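Serine protease MT3772 (Mycobacterium tuberculosis, PDB 3K6Y) hydrolyses peptide bonds as the serine protease domain of a membrane protein probably needed for the bacterium to withstand acid and oxidative stress. Local coordinates at residues T19-V24 against R148-I153; S43-R48 against V85-K90. One frame throughout, in Å; residues are numbered along the deposited sequence.

Contact 1. Residues T19-V24 against R148-I153; sequences TPVIPV and RIREAI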
loop_
_atom_site.group_PDB
_atom_site.type_symbol
_atom_site.label_atom_id
_atom_site.label_comp_id
_atom_site.label_asym_id
_atom_site.label_seq_id
_atom_site.Cartn_x
_atom_site.Cartn_y
_atom_site.Cartn_z
ATOM N N THR A 19 -21.004 -7.184 -25.547
ATOM C CA THR A 19 -22.169 -7.995 -25.260
ATOM C C THR A 19 -22.722 -7.541 -23.908
ATOM O O THR A 19 -21.968 -7.263 -22.977
ATOM C CB THR A 19 -21.837 -9.528 -25.313
ATOM O OG1 THR A 19 -21.409 -9.844 -26.636
ATOM C CG2 THR A 19 -23.053 -10.414 -24.988
ATOM N N PRO A 20 -24.046 -7.435 -23.808
ATOM C CA PRO A 20 -24.713 -7.073 -22.581
ATOM C C PRO A 20 -24.488 -8.148 -21.501
ATOM O O PRO A 20 -24.150 -9.303 -21.811
ATOM C CB PRO A 20 -26.190 -7.030 -23.006
ATOM C CG PRO A 20 -26.157 -6.843 -24.500
ATOM C CD PRO A 20 -25.000 -7.649 -24.908
ATOM N N VAL A 21 -24.666 -7.765 -20.245
ATOM C CA VAL A 21 -24.692 -8.774 -19.181
ATOM C C VAL A 21 -25.834 -9.730 -19.503
ATOM O O VAL A 21 -26.858 -9.309 -20.055
ATOM C CB VAL A 21 -24.851 -8.167 -17.755
ATOM C CG1 VAL A 21 -23.650 -7.273 -17.421
ATOM C CG2 VAL A 21 -26.170 -7.408 -17.598
ATOM N N ILE A 22 -25.663 -11.016 -19.203
ATOM C CA ILE A 22 -26.700 -11.985 -19.559
ATOM C C ILE A 22 -28.002 -11.646 -18.830
ATOM O O ILE A 22 -28.017 -11.549 -17.598
ATOM C CB ILE A 22 -26.278 -13.436 -19.261
ATOM C CG1 ILE A 22 -25.129 -13.870 -20.176
ATOM C CG2 ILE A 22 -27.466 -14.382 -19.433
ATOM C CD1 ILE A 22 -24.771 -15.341 -20.047
ATOM N N PRO A 23 -29.104 -11.460 -19.585
ATOM C CA PRO A 23 -30.377 -11.239 -18.929
ATOM C C PRO A 23 -30.831 -12.504 -18.202
ATOM O O PRO A 23 -30.718 -13.615 -18.741
ATOM C CB PRO A 23 -31.337 -10.949 -20.094
ATOM C CG PRO A 23 -30.509 -10.725 -21.258
ATOM C CD PRO A 23 -29.225 -11.432 -21.054
ATOM N N VAL A 24 -31.313 -12.333 -16.975
ATOM C CA VAL A 24 -31.868 -13.439 -16.204
ATOM C C VAL A 24 -33.083 -12.946 -15.447
ATOM O O VAL A 24 -33.269 -11.741 -15.269
ATOM C CB VAL A 24 -30.843 -14.047 -15.193
ATOM C CG1 VAL A 24 -29.641 -14.604 -15.913
ATOM C CG2 VAL A 24 -30.441 -13.028 -14.091
ATOM N N ARG A 148 -29.303 -13.687 -8.379
ATOM C CA ARG A 148 -29.341 -14.707 -9.402
ATOM C C ARG A 148 -28.076 -14.612 -10.231
ATOM O O ARG A 148 -27.683 -13.517 -10.638
ATOM C CB ARG A 148 -30.607 -14.588 -10.270
ATOM C CG ARG A 148 -30.782 -15.764 -11.207
ATOM C CD ARG A 148 -32.094 -15.748 -12.046
ATOM N NE ARG A 148 -33.286 -15.574 -11.217
ATOM C CZ ARG A 148 -33.885 -16.545 -10.524
ATOM N NH1 ARG A 148 -33.408 -17.787 -10.536
ATOM N NH2 ARG A 148 -34.954 -16.256 -9.805
ATOM N N ILE A 149 -27.444 -15.742 -10.505
ATOM C CA ILE A 149 -26.237 -15.752 -11.322
ATOM C C ILE A 149 -26.574 -15.343 -12.750
ATOM O O ILE A 149 -27.523 -15.878 -13.348
ATOM C CB ILE A 149 -25.563 -17.149 -11.367
ATOM C CG1 ILE A 149 -25.114 -17.608 -9.968
ATOM C CG2 ILE A 149 -24.390 -17.178 -12.343
ATOM C CD1 ILE A 149 -23.932 -16.796 -9.375
ATOM N N ARG A 150 -25.795 -14.415 -13.316
ATOM C CA ARG A 150 -25.871 -14.145 -14.758
ATOM C C ARG A 150 -24.852 -14.983 -15.511
ATOM O O ARG A 150 -25.224 -15.746 -16.395
ATOM C CB ARG A 150 -25.662 -12.661 -15.071
ATOM C CG ARG A 150 -26.670 -11.720 -14.472
ATOM C CD ARG A 150 -26.352 -10.319 -14.950
ATOM N NE ARG A 150 -27.165 -9.293 -14.326
ATOM C CZ ARG A 150 -28.396 -8.951 -14.716
ATOM N NH1 ARG A 150 -28.990 -9.606 -15.706
ATOM N NH2 ARG A 150 -29.043 -7.976 -14.109
ATOM N N GLU A 151 -23.568 -14.844 -15.189
ATOM C CA GLU A 151 -22.515 -15.437 -15.994
ATOM C C GLU A 151 -21.193 -15.409 -15.240
ATOM O O GLU A 151 -20.949 -14.475 -14.480
ATOM C CB GLU A 151 -22.375 -14.603 -17.279
ATOM C CG GLU A 151 -21.519 -15.176 -18.380
ATOM C CD GLU A 151 -21.422 -14.240 -19.589
ATOM O OE1 GLU A 151 -21.788 -13.040 -19.479
ATOM O OE2 GLU A 151 -20.965 -14.707 -20.651
ATOM N N ALA A 152 -20.348 -16.412 -15.458
ATOM C CA ALA A 152 -18.930 -16.333 -15.075
ATOM C C ALA A 152 -18.179 -15.694 -16.247
ATOM O O ALA A 152 -18.305 -16.153 -17.383
ATOM C CB ALA A 152 -18.375 -17.716 -14.772
ATOM N N ILE A 153 -17.432 -14.624 -15.981
ATOM C CA ILE A 153 -16.698 -13.883 -17.022
ATOM C C ILE A 153 -15.269 -13.603 -16.562
ATOM O O ILE A 153 -14.992 -13.649 -15.369
ATOM C CB ILE A 153 -17.375 -12.520 -17.379
ATOM C CG1 ILE A 153 -17.443 -11.583 -16.169
ATOM C CG2 ILE A 153 -18.759 -12.733 -17.983
ATOM C CD1 ILE A 153 -17.654 -10.107 -16.512
HETATM O O HOH W 1 -21.921 -10.805 -21.499
HETATM O O HOH W 2 -22.717 -10.946 -17.760
HETATM O O HOH W 3 -31.823 -9.027 -16.496
#
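V21 meets R150 where the irregular segment T19-V24 first touches strand 143-157. V21 CB lies 3.8 Å from R150 CD, and V21 CG2, set between its own backbone N and carbonyl carbon, rests 3.7 Å above the plane of the R150 guanidinium, offset toward its rim. A water joins P20 O, just before, to E151 OE1, donating to both.

I22 follows and lies against the side chain of E151. The two side chains cross at about a right angle, with I22 CD1 touching E151 CB and CG as well as the carboxylate carbon CD, 3.6 Å away, and I22 CG1 3.5 Å from E151 OE1. A second water, accepting from I22 N, donates to the same carboxylate oxygen. I22 O takes the direct bond of the contact: R150 NH1 donates to it over 2.9 Å at an N-H...O angle of 158°. The oxygen lies in the guanidinium plane, although the donor is tilted 32° from the carbonyl plane. R150 CG and CD also lie against this oxygen.

Both R150 and E151 face T173, making a classic beta bulge in this strand of the second, C-terminal barrel of the trypsin-like fold. At the bulge the R150 chain, extended from CG to NE, runs to the I22 carbonyl, and the E151 side chain lies beside I22. The guanidinium is also gripped from strand and loop, with NH2 bonded to E207 O and NE weakly to I174 O.

P23 CA sits at the guanidinium edge, and a third water there accepts from R150 NH1 at 3.0 Å and weakly from V24 N. V24 packs with both methyls: CG1 is 3.6 Å from I149 O, while CG2 meets R148 CD at 3.8 Å, the side chains sliding past each other in opposite directions. R148 NE and NH2 reach A25 O and S26 O, and NH1 forms a salt bridge with D130.

Contact 2. Residues S43-R48 against V85-K90; sequences SVVKIR and VYAGDK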
loop_
_atom_site.group_PDB
_atom_site.type_symbol
_atom_site.label_atom_id
_atom_site.label_comp_id
_atom_site.label_asym_id
_atom_site.label_seq_id
_atom_site.Cartn_x
_atom_site.Cartn_y
_atom_site.Cartn_z
ATOM N N SER A 43 -21.309 -16.778 10.709
ATOM C CA SER A 43 -19.970 -16.769 10.124
ATOM C C SER A 43 -19.712 -15.590 9.183
ATOM O O SER A 43 -18.642 -15.512 8.585
ATOM C CB SER A 43 -19.751 -18.066 9.372
ATOM O OG SER A 43 -19.930 -19.169 10.256
ATOM N N VAL A 44 -20.701 -14.703 9.047
ATOM C CA VAL A 44 -20.583 -13.506 8.217
ATOM C C VAL A 44 -20.458 -12.337 9.165
ATOM O O VAL A 44 -21.349 -12.120 9.995
ATOM C CB VAL A 44 -21.795 -13.347 7.302
ATOM C CG1 VAL A 44 -21.621 -12.123 6.437
ATOM C CG2 VAL A 44 -21.997 -14.582 6.421
ATOM N N VAL A 45 -19.333 -11.632 9.078
ATOM C CA VAL A 45 -18.964 -10.667 10.095
ATOM C C VAL A 45 -18.932 -9.253 9.530
ATOM O O VAL A 45 -18.748 -9.058 8.330
ATOM C CB VAL A 45 -17.596 -11.036 10.742
ATOM C CG1 VAL A 45 -17.672 -12.387 11.426
ATOM C CG2 VAL A 45 -16.449 -11.036 9.705
ATOM N N LYS A 46 -19.087 -8.271 10.411
ATOM C CA LYS A 46 -18.989 -6.875 10.002
ATOM C C LYS A 46 -17.556 -6.419 10.242
ATOM O O LYS A 46 -16.945 -6.791 11.239
ATOM C CB LYS A 46 -19.983 -6.047 10.819
ATOM C CG LYS A 46 -19.989 -4.570 10.414
ATOM C CD LYS A 46 -20.799 -3.666 11.333
ATOM C CE LYS A 46 -20.231 -2.267 11.239
ATOM N NZ LYS A 46 -20.828 -1.333 12.234
ATOM N N ILE A 47 -17.028 -5.634 9.303
ATOM C CA ILE A 47 -15.673 -5.100 9.445
ATOM C C ILE A 47 -15.758 -3.581 9.528
ATOM O O ILE A 47 -16.429 -2.953 8.741
ATOM C CB ILE A 47 -14.792 -5.540 8.279
ATOM C CG1 ILE A 47 -14.872 -7.086 8.225
ATOM C CG2 ILE A 47 -13.353 -5.069 8.494
ATOM C CD1 ILE A 47 -13.991 -7.809 7.294
ATOM N N ARG A 48 -15.098 -3.022 10.518
ATOM C CA ARG A 48 -15.001 -1.565 10.644
ATOM C C ARG A 48 -13.532 -1.198 10.716
ATOM O O ARG A 48 -12.801 -1.679 11.585
ATOM C CB ARG A 48 -15.704 -1.094 11.916
ATOM C CG ARG A 48 -15.760 0.394 12.087
ATOM C CD ARG A 48 -16.705 0.713 13.248
ATOM N NE ARG A 48 -16.537 2.092 13.698
ATOM C CZ ARG A 48 -17.449 3.044 13.565
ATOM N NH1 ARG A 48 -18.630 2.770 13.014
ATOM N NH2 ARG A 48 -17.180 4.265 14.002
ATOM N N VAL A 85 -13.377 -6.608 13.822
ATOM C CA VAL A 85 -14.356 -7.545 13.306
ATOM C C VAL A 85 -15.473 -7.693 14.353
ATOM O O VAL A 85 -15.190 -7.861 15.534
ATOM C CB VAL A 85 -13.661 -8.911 13.049
ATOM C CG1 VAL A 85 -14.674 -10.034 12.881
ATOM C CG2 VAL A 85 -12.717 -8.785 11.841
ATOM N N TYR A 86 -16.723 -7.632 13.907
ATOM C CA TYR A 86 -17.851 -7.809 14.835
ATOM C C TYR A 86 -18.564 -9.098 14.510
ATOM O O TYR A 86 -18.965 -9.316 13.366
ATOM C CB TYR A 86 -18.843 -6.659 14.730
ATOM C CG TYR A 86 -18.227 -5.355 15.119
ATOM C CD1 TYR A 86 -17.490 -4.625 14.187
ATOM C CD2 TYR A 86 -18.358 -4.849 16.409
ATOM C CE1 TYR A 86 -16.898 -3.432 14.509
ATOM C CE2 TYR A 86 -17.759 -3.613 16.742
ATOM C CZ TYR A 86 -17.025 -2.932 15.775
ATOM O OH TYR A 86 -16.423 -1.718 16.053
ATOM N N ALA A 87 -18.699 -9.954 15.523
ATOM C CA ALA A 87 -19.467 -11.190 15.382
ATOM C C ALA A 87 -20.350 -11.303 16.609
ATOM O O ALA A 87 -19.880 -11.096 17.721
ATOM C CB ALA A 87 -18.534 -12.392 15.290
ATOM N N GLY A 88 -21.619 -11.642 16.405
ATOM C CA GLY A 88 -22.558 -11.756 17.520
ATOM C C GLY A 88 -22.596 -10.500 18.379
ATOM O O GLY A 88 -22.668 -10.587 19.610
ATOM N N ASP A 89 -22.528 -9.337 17.717
ATOM C CA ASP A 89 -22.587 -8.006 18.356
ATOM C C ASP A 89 -21.454 -7.736 19.361
ATOM O O ASP A 89 -21.625 -6.989 20.326
ATOM C CB ASP A 89 -23.964 -7.756 18.992
ATOM N N LYS A 90 -20.297 -8.348 19.112
ATOM C CA LYS A 90 -19.107 -8.224 19.954
ATOM C C LYS A 90 -17.910 -7.890 19.068
ATOM O O LYS A 90 -17.759 -8.491 17.992
ATOM C CB LYS A 90 -18.831 -9.553 20.629
ATOM C CG LYS A 90 -17.644 -9.588 21.548
HETATM O O HOH W 4 -14.046 0.525 15.228
#
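K46 and Y86 form an antiparallel hydrogen-bonded pair, held by two backbone bonds: K46 N to Y86 O at 3.1 Å and Y86 N to K46 O at 2.8 Å, with N-H...O angles of 159° and 165°. K46 O also receives a CA-H...O contact from V85 CA. I47 and V85 continue the register as a non-hydrogen-bonded pair, and segment V85-K90 reverses in a type I' turn from A87 to K90, closed by bonds from A87 N to K90 O and from K90 N to A87 O.

Apolar contacts gather round V45. Its CB lies 3.8 Å from V85 CG1, its CG2 touches the same methyl, and its CG1 is 4.0 Å from A87 CB.

The aromatic and charged groups share the face of K46 and Y86. R48 CB lies 3.7 Å from Y86 CE1, near the ring plane, R48 CD lies 3.7 Å from Y86 OH, and the R48 guanidinium stands almost perpendicular to the ring. K46 NZ is 5.3 Å from the centroid of the Y86 ring, at most a weak cation-pi attraction; its stronger partners are G139 O and E59, and E59 also bridges R48 NH1.

Strands 44-51 and 82-87 are the first and last in the order of the N-terminal six-stranded barrel, and this pairing closes it, with strand 56-66 beside 44-51 and strand 90-100 beside 82-87.

How the contacts relate
The two contacts belong to different barrels of the chymotrypsin-like fold: contact 2 to the N-terminal one, contact 1 to the C-terminal one, against which the segment before helix 35-40 is laid. Their centres are 31 Å apart on opposite sides of the chain's centre, and their nearest atoms stay about 16 Å apart. In sequence, both segments of contact 2 fall between those of contact 1. The predicted triad draws H75 and D104 from the first half of the chain and S183 from the second. Contact 2 is the nearer to it, the K46 side chain lying about 11 Å from that of S183; contact 1 lies away from these residues.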